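D-galactonate dehydratase family member RspA (Pantoea ananatis, PDB 3T6C) catalyses, at a low rate in vitro, the magnesium-dependent dehydration of D-gluconate to 2-dehydro-3-deoxy-D-gluconate, as a member of the mandelate racemase/muconate lactonizing enzyme family. Local coordinates at residues A146-T151 against F371-Y376; Y171-C176 against S240-H245. All blocks are in the same frame, centred on the assembly; numbering follows the deposited sequence.

Interaction 1: A146-T151 against F371-Y376. With GCO (D-gluconic acid), chain D.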
loop_
_atom_site.group_PDB
_atom_site.type_symbol
_atom_site.label_atom_id
_atom_site.label_comp_id
_atom_site.label_asym_id
_atom_site.label_seq_id
_atom_site.Cartn_x
_atom_site.Cartn_y
_atom_site.Cartn_z
ATOM N N ALA A 146 -10.765 -37.918 -3.996
ATOM C CA ALA A 146 -10.825 -37.692 -5.455
ATOM C C ALA A 146 -9.445 -37.548 -6.077
ATOM O O ALA A 146 -8.549 -36.846 -5.540
ATOM C CB ALA A 146 -11.699 -36.480 -5.767
ATOM N N LEU A 147 -9.265 -38.238 -7.203
ATOM C CA LEU A 147 -7.959 -38.340 -7.867
ATOM C C LEU A 147 -7.929 -37.574 -9.183
ATOM O O LEU A 147 -8.920 -37.553 -9.918
ATOM C CB LEU A 147 -7.619 -39.823 -8.126
ATOM C CG LEU A 147 -7.712 -40.726 -6.892
ATOM C CD1 LEU A 147 -7.423 -42.174 -7.377
ATOM C CD2 LEU A 147 -6.687 -40.302 -5.863
ATOM N N TYR A 148 -6.776 -36.974 -9.537
ATOM C CA TYR A 148 -6.547 -36.682 -10.941
ATOM C C TYR A 148 -5.381 -37.484 -11.481
ATOM O O TYR A 148 -4.480 -37.862 -10.719
ATOM C CB TYR A 148 -6.312 -35.189 -11.211
ATOM C CG TYR A 148 -4.921 -34.594 -10.864
ATOM C CD1 TYR A 148 -3.860 -34.645 -11.802
ATOM C CD2 TYR A 148 -4.707 -33.938 -9.668
ATOM C CE1 TYR A 148 -2.611 -34.075 -11.506
ATOM C CE2 TYR A 148 -3.479 -33.301 -9.377
ATOM C CZ TYR A 148 -2.441 -33.405 -10.274
ATOM O OH TYR A 148 -1.254 -32.797 -9.934
ATOM N N VAL A 149 -5.430 -37.760 -12.777
ATOM C CA VAL A 149 -4.461 -38.614 -13.397
ATOM C C VAL A 149 -3.853 -37.885 -14.589
ATOM O O VAL A 149 -4.370 -36.867 -15.051
ATOM C CB VAL A 149 -5.085 -39.934 -13.862
ATOM C CG1 VAL A 149 -5.377 -40.839 -12.645
ATOM C CG2 VAL A 149 -6.327 -39.695 -14.744
ATOM N N HIS A 150 -2.736 -38.410 -15.064
ATOM C CA HIS A 150 -1.994 -37.809 -16.197
ATOM C C HIS A 150 -2.369 -38.424 -17.533
ATOM O O HIS A 150 -2.328 -39.660 -17.692
ATOM C CB HIS A 150 -0.494 -38.074 -16.007
ATOM C CG HIS A 150 0.115 -37.415 -14.797
ATOM N ND1 HIS A 150 1.468 -37.514 -14.522
ATOM C CD2 HIS A 150 -0.419 -36.669 -13.799
ATOM C CE1 HIS A 150 1.742 -36.828 -13.425
ATOM N NE2 HIS A 150 0.615 -36.329 -12.951
ATOM N N THR A 151 -2.747 -37.573 -18.478
ATOM C CA THR A 151 -2.828 -37.948 -19.887
ATOM C C THR A 151 -1.847 -37.115 -20.707
ATOM O O THR A 151 -1.539 -35.930 -20.383
ATOM C CB THR A 151 -4.225 -37.800 -20.519
ATOM O OG1 THR A 151 -4.594 -36.438 -20.539
ATOM C CG2 THR A 151 -5.262 -38.578 -19.793
ATOM N N PHE A 371 -9.533 -29.939 1.541
ATOM C CA PHE A 371 -8.987 -30.802 0.480
ATOM C C PHE A 371 -9.422 -30.355 -0.907
ATOM O O PHE A 371 -10.618 -30.059 -1.121
ATOM C CB PHE A 371 -9.520 -32.228 0.691
ATOM C CG PHE A 371 -9.191 -33.165 -0.449
ATOM C CD1 PHE A 371 -7.877 -33.521 -0.749
ATOM C CD2 PHE A 371 -10.232 -33.647 -1.241
ATOM C CE1 PHE A 371 -7.630 -34.419 -1.859
ATOM C CE2 PHE A 371 -9.994 -34.504 -2.323
ATOM C CZ PHE A 371 -8.661 -34.881 -2.594
ATOM N N GLY A 372 -8.442 -30.129 -1.810
ATOM C CA GLY A 372 -8.755 -29.903 -3.224
ATOM C C GLY A 372 -8.811 -31.065 -4.208
ATOM O O GLY A 372 -9.860 -31.444 -4.701
ATOM N N ILE A 373 -7.668 -31.725 -4.371
ATOM C CA ILE A 373 -7.611 -32.868 -5.280
ATOM C C ILE A 373 -6.367 -33.671 -4.904
ATOM O O ILE A 373 -5.439 -33.101 -4.306
ATOM C CB ILE A 373 -7.621 -32.401 -6.775
ATOM C CG1 ILE A 373 -7.911 -33.584 -7.700
ATOM C CG2 ILE A 373 -6.266 -31.783 -7.157
ATOM C CD1 ILE A 373 -9.357 -34.152 -7.495
ATOM N N GLN A 374 -6.344 -34.965 -5.269
ATOM C CA GLN A 374 -5.099 -35.741 -5.063
ATOM C C GLN A 374 -4.559 -36.313 -6.371
ATOM O O GLN A 374 -5.152 -37.207 -6.959
ATOM C CB GLN A 374 -5.363 -36.891 -4.086
ATOM C CG GLN A 374 -4.067 -37.645 -3.646
ATOM C CD GLN A 374 -2.963 -36.668 -3.228
ATOM O OE1 GLN A 374 -1.999 -36.451 -4.000
ATOM N NE2 GLN A 374 -3.115 -36.029 -2.070
ATOM N N GLU A 375 -3.410 -35.799 -6.805
ATOM C CA GLU A 375 -2.662 -36.377 -7.910
ATOM C C GLU A 375 -2.402 -37.842 -7.655
ATOM O O GLU A 375 -2.088 -38.207 -6.510
ATOM C CB GLU A 375 -1.317 -35.667 -7.964
ATOM C CG GLU A 375 -0.508 -36.015 -9.212
ATOM C CD GLU A 375 0.736 -35.170 -9.336
ATOM O OE1 GLU A 375 1.182 -34.563 -8.364
ATOM O OE2 GLU A 375 1.305 -35.103 -10.451
ATOM N N TYR A 376 -2.487 -38.664 -8.704
ATOM C CA TYR A 376 -2.240 -40.075 -8.514
ATOM C C TYR A 376 -1.547 -40.653 -9.729
ATOM O O TYR A 376 -1.960 -40.395 -10.863
ATOM C CB TYR A 376 -3.587 -40.756 -8.340
ATOM C CG TYR A 376 -3.461 -42.251 -8.209
ATOM C CD1 TYR A 376 -2.971 -42.792 -7.049
ATOM C CD2 TYR A 376 -3.850 -43.082 -9.250
ATOM C CE1 TYR A 376 -2.858 -44.148 -6.914
ATOM C CE2 TYR A 376 -3.738 -44.471 -9.122
ATOM C CZ TYR A 376 -3.240 -44.954 -7.959
ATOM O OH TYR A 376 -3.113 -46.316 -7.796
HETATM C C1 GCO D . 3.987 -33.204 -11.139
HETATM C C2 GCO D . 5.414 -32.804 -11.179
HETATM C C3 GCO D . 6.384 -33.933 -11.471
HETATM C C4 GCO D . 7.811 -33.493 -11.216
HETATM C C5 GCO D . 8.606 -34.640 -10.643
HETATM C C6 GCO D . 10.049 -34.282 -10.333
HETATM O O1A GCO D . 3.626 -34.387 -10.870
HETATM O O1B GCO D . 3.107 -32.286 -11.233
HETATM O O2 GCO D . 5.536 -31.621 -11.924
HETATM O O3 GCO D . 6.171 -34.292 -12.786
HETATM O O4 GCO D . 8.361 -33.075 -12.452
HETATM O O5 GCO D . 7.986 -35.064 -9.486
HETATM O O6 GCO D . 10.803 -35.332 -9.759
HETATM O O HOH W 1 -1.678 -40.712 -13.657
#
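With CG between the backbone N and the carbonyl carbon (chi1 77°), and with Tyr148 and Glu375 paired in register, the Tyr148 ring comes to lie against Glu375, whose extended chain, CG anti to its own N, crosses it obliquely. This pairing is the parallel first-to-last strand junction of the enolase-superfamily barrel, with bridges Leu147–Gln374 and Tyr148–Glu375. Glu375 CA lies over one face of the Tyr148 ring, 3.7 Å from its centroid, a CH-pi contact; the carboxylate plane is turned only 18° from that ring. At the ring's edge Ile373 CG2 approaches Tyr148 CD2 to 3.7 Å. Three backbone bonds zip the strands, the first from Gln374 N to Ala146 O (2.9 Å), followed by Tyr148 N to Gln374 O and Tyr376 N to Tyr148 O. On the other face of the sheet, Leu147 CD1 sits over the Tyr376 ring. A water continues the pairing, accepting from His150 N and donating to Tyr376 O. Glu375 OE2 lies 2.5 Å from O1A of the gluconate, while OE1 takes a salt bridge from Arg319 and a bond from Ser349 N, which should fix the carboxylate's rotation. His150 NE2 donates to the anti lone pair of Glu375 OE2 at 2.9 Å, the acceptor just 4° out of the imidazole plane.

Interaction 2: Y171-C176 against S240-H245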
loop_
_atom_site.group_PDB
_atom_site.type_symbol
_atom_site.label_atom_id
_atom_site.label_comp_id
_atom_site.label_asym_id
_atom_site.label_seq_id
_atom_site.Cartn_x
_atom_site.Cartn_y
_atom_site.Cartn_z
ATOM N N TYR A 171 -12.282 -41.672 -13.962
ATOM C CA TYR A 171 -11.612 -40.446 -13.462
ATOM C C TYR A 171 -12.367 -39.231 -13.914
ATOM O O TYR A 171 -12.843 -39.162 -15.057
ATOM C CB TYR A 171 -10.164 -40.371 -13.944
ATOM C CG TYR A 171 -9.335 -41.459 -13.318
ATOM C CD1 TYR A 171 -8.908 -41.322 -11.996
ATOM C CD2 TYR A 171 -9.003 -42.615 -14.030
ATOM C CE1 TYR A 171 -8.142 -42.287 -11.394
ATOM C CE2 TYR A 171 -8.279 -43.637 -13.391
ATOM C CZ TYR A 171 -7.849 -43.449 -12.100
ATOM O OH TYR A 171 -7.087 -44.430 -11.495
ATOM N N GLN A 172 -12.588 -38.345 -12.947
ATOM C CA GLN A 172 -13.330 -37.099 -13.181
ATOM C C GLN A 172 -12.463 -35.832 -13.292
ATOM O O GLN A 172 -12.992 -34.724 -13.542
ATOM C CB GLN A 172 -14.386 -36.967 -12.091
ATOM C CG GLN A 172 -15.288 -38.203 -12.080
ATOM C CD GLN A 172 -16.408 -38.106 -11.040
ATOM O OE1 GLN A 172 -16.177 -38.243 -9.798
ATOM N NE2 GLN A 172 -17.595 -37.937 -11.525
ATOM N N TYR A 173 -11.157 -35.998 -13.078
ATOM C CA TYR A 173 -10.186 -34.913 -13.078
ATOM C C TYR A 173 -8.980 -35.422 -13.819
ATOM O O TYR A 173 -8.430 -36.478 -13.439
ATOM C CB TYR A 173 -9.779 -34.571 -11.642
ATOM C CG TYR A 173 -10.930 -34.137 -10.746
ATOM C CD1 TYR A 173 -11.773 -35.085 -10.168
ATOM C CD2 TYR A 173 -11.122 -32.781 -10.440
ATOM C CE1 TYR A 173 -12.776 -34.693 -9.345
ATOM C CE2 TYR A 173 -12.153 -32.397 -9.582
ATOM C CZ TYR A 173 -12.961 -33.360 -9.068
ATOM O OH TYR A 173 -13.988 -32.994 -8.217
ATOM N N ILE A 174 -8.605 -34.723 -14.888
ATOM C CA ILE A 174 -7.568 -35.221 -15.799
ATOM C C ILE A 174 -6.594 -34.115 -16.162
ATOM O O ILE A 174 -7.029 -33.046 -16.661
ATOM C CB ILE A 174 -8.225 -35.783 -17.065
ATOM C CG1 ILE A 174 -9.152 -36.951 -16.650
ATOM C CG2 ILE A 174 -7.136 -36.329 -18.011
ATOM C CD1 ILE A 174 -10.078 -37.352 -17.743
ATOM N N ARG A 175 -5.295 -34.348 -15.913
ATOM C CA ARG A 175 -4.267 -33.396 -16.364
ATOM C C ARG A 175 -3.915 -33.731 -17.811
ATOM O O ARG A 175 -3.643 -34.895 -18.115
ATOM C CB ARG A 175 -3.022 -33.520 -15.513
ATOM C CG ARG A 175 -2.012 -32.419 -15.849
ATOM C CD ARG A 175 -0.724 -32.613 -15.067
ATOM N NE ARG A 175 0.144 -33.577 -15.743
ATOM C CZ ARG A 175 1.420 -33.703 -15.414
ATOM N NH1 ARG A 175 1.909 -32.972 -14.435
ATOM N NH2 ARG A 175 2.241 -34.510 -16.096
ATOM N N CYS A 176 -3.878 -32.733 -18.674
ATOM C CA CYS A 176 -3.604 -32.926 -20.129
ATOM C C CYS A 176 -2.374 -32.143 -20.535
ATOM O O CYS A 176 -2.349 -30.918 -20.386
ATOM C CB CYS A 176 -4.796 -32.454 -20.986
ATOM S SG CYS A 176 -6.297 -33.432 -20.586
ATOM N N SER A 240 -18.152 -31.115 -18.617
ATOM C CA SER A 240 -18.384 -31.722 -17.315
ATOM C C SER A 240 -17.093 -32.166 -16.673
ATOM O O SER A 240 -16.903 -31.990 -15.469
ATOM C CB SER A 240 -19.322 -32.913 -17.400
ATOM O OG SER A 240 -20.565 -32.506 -17.950
ATOM N N VAL A 241 -16.210 -32.764 -17.465
ATOM C CA VAL A 241 -14.974 -33.291 -16.910
ATOM C C VAL A 241 -14.075 -32.141 -16.463
ATOM O O VAL A 241 -14.041 -31.091 -17.098
ATOM C CB VAL A 241 -14.239 -34.182 -17.977
ATOM C CG1 VAL A 241 -13.831 -33.365 -19.175
ATOM C CG2 VAL A 241 -13.059 -34.923 -17.369
ATOM N N GLU A 242 -13.313 -32.339 -15.383
ATOM C CA GLU A 242 -12.351 -31.298 -14.977
ATOM C C GLU A 242 -10.992 -31.541 -15.604
ATOM O O GLU A 242 -10.503 -32.680 -15.570
ATOM C CB GLU A 242 -12.194 -31.326 -13.440
ATOM C CG GLU A 242 -13.541 -31.046 -12.722
ATOM C CD GLU A 242 -14.057 -29.644 -12.971
ATOM O OE1 GLU A 242 -13.216 -28.717 -13.067
ATOM O OE2 GLU A 242 -15.294 -29.427 -13.082
ATOM N N LEU A 243 -10.397 -30.493 -16.173
ATOM C CA LEU A 243 -9.154 -30.643 -16.927
ATOM C C LEU A 243 -8.098 -29.733 -16.290
ATOM O O LEU A 243 -8.390 -28.622 -15.842
ATOM C CB LEU A 243 -9.370 -30.207 -18.382
ATOM C CG LEU A 243 -10.372 -31.081 -19.216
ATOM C CD1 LEU A 243 -10.434 -30.519 -20.659
ATOM C CD2 LEU A 243 -10.052 -32.556 -19.221
ATOM N N LEU A 244 -6.873 -30.219 -16.215
ATOM C CA LEU A 244 -5.761 -29.535 -15.518
ATOM C C LEU A 244 -4.587 -29.428 -16.478
ATOM O O LEU A 244 -4.479 -30.208 -17.423
ATOM C CB LEU A 244 -5.303 -30.367 -14.296
ATOM C CG LEU A 244 -6.270 -30.508 -13.121
ATOM C CD1 LEU A 244 -7.523 -31.393 -13.417
ATOM C CD2 LEU A 244 -5.525 -31.025 -11.942
ATOM N N HIS A 245 -3.713 -28.432 -16.269
ATOM C CA HIS A 245 -2.501 -28.335 -17.089
ATOM C C HIS A 245 -1.350 -27.864 -16.207
ATOM O O HIS A 245 -1.553 -27.006 -15.338
ATOM C CB HIS A 245 -2.671 -27.373 -18.301
ATOM C CG HIS A 245 -1.449 -27.329 -19.173
ATOM N ND1 HIS A 245 -1.047 -28.406 -19.952
ATOM C CD2 HIS A 245 -0.488 -26.383 -19.302
ATOM C CE1 HIS A 245 0.097 -28.089 -20.557
ATOM N NE2 HIS A 245 0.458 -26.878 -20.174
HETATM O O HOH W 2 -15.749 -34.269 -13.681
#
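The His245 imidazole closes the C-terminal end of this strand pair: ND1 donates to Cys176 O at 2.9 Å, almost straight (174° at the hydrogen), with the acceptor in the ring plane and the donor in the carbonyl plane. Tyr222 OH pairs with NE2 of the same ring, so bonds at both nitrogens limit its rotation. Four backbone bonds alternate between the strands. Glu242 N donates to Gln172 O and Ile174 N to Glu242 O; farther along, Leu244 N reaches Ile174 O and Cys176 N reaches Leu244 O, each at 2.9 Å. The strands run parallel, in the register Tyr173–Glu242, Ile174–Leu243, Arg175–Leu244, and the CA atoms of Arg175 and Leu244 come within 4.2 Å.

Side chains then sort onto two faces. On one, Tyr173 and Glu242 run side by side, Tyr173 CD2 lying 3.5 Å from Glu242 CB. The Glu242 chain bends at chi2 (-65°), and its carboxylate forms a salt bridge with Lys224 of a second subunit. Leu244 CB packs 4.1 Å from Arg175 CB on this face, beyond which the guanidinium leads away to Tyr181 and lines the gluconate pocket. On the face of Ile174 and Leu243 the contacts between the strands are apolar. The Ile174 and Val241 side chains cross at about a right angle, CD1 of Ile174 3.9 Å from CG2 of Val241, and Cys176 SG touches Leu243 CD2 at 4.1 Å. Helices 156-168 and 219-237 cover them. Parallel strands with helices outside are typical of the enolase-superfamily beta/alpha barrel.

From the N terminus, the chain passes the antiparallel sheet of strands 29-37, 44-51 and 57-61 before entering the barrel at strand 145-151. Helix 156-168 leads on to strand 173-176, and helix 219-237 to strand 242-246, where interaction 2 closes a loop of 63 residues, joining the second and third barrel strands. The barrel strands then follow in turn to 374-375, where interaction 1 closes a 219-residue loop, with interaction 2 nested inside it, and joins the first strand to the last, shutting the barrel. The contacts do not cross; their centres lie 9 Å apart. Between them, strands 145-151 and 173-176 are sheet neighbours, with probable hydrogen bonds from Arg175 N to Val149 O and from Thr151 N to Arg175 O, both 2.8 Å.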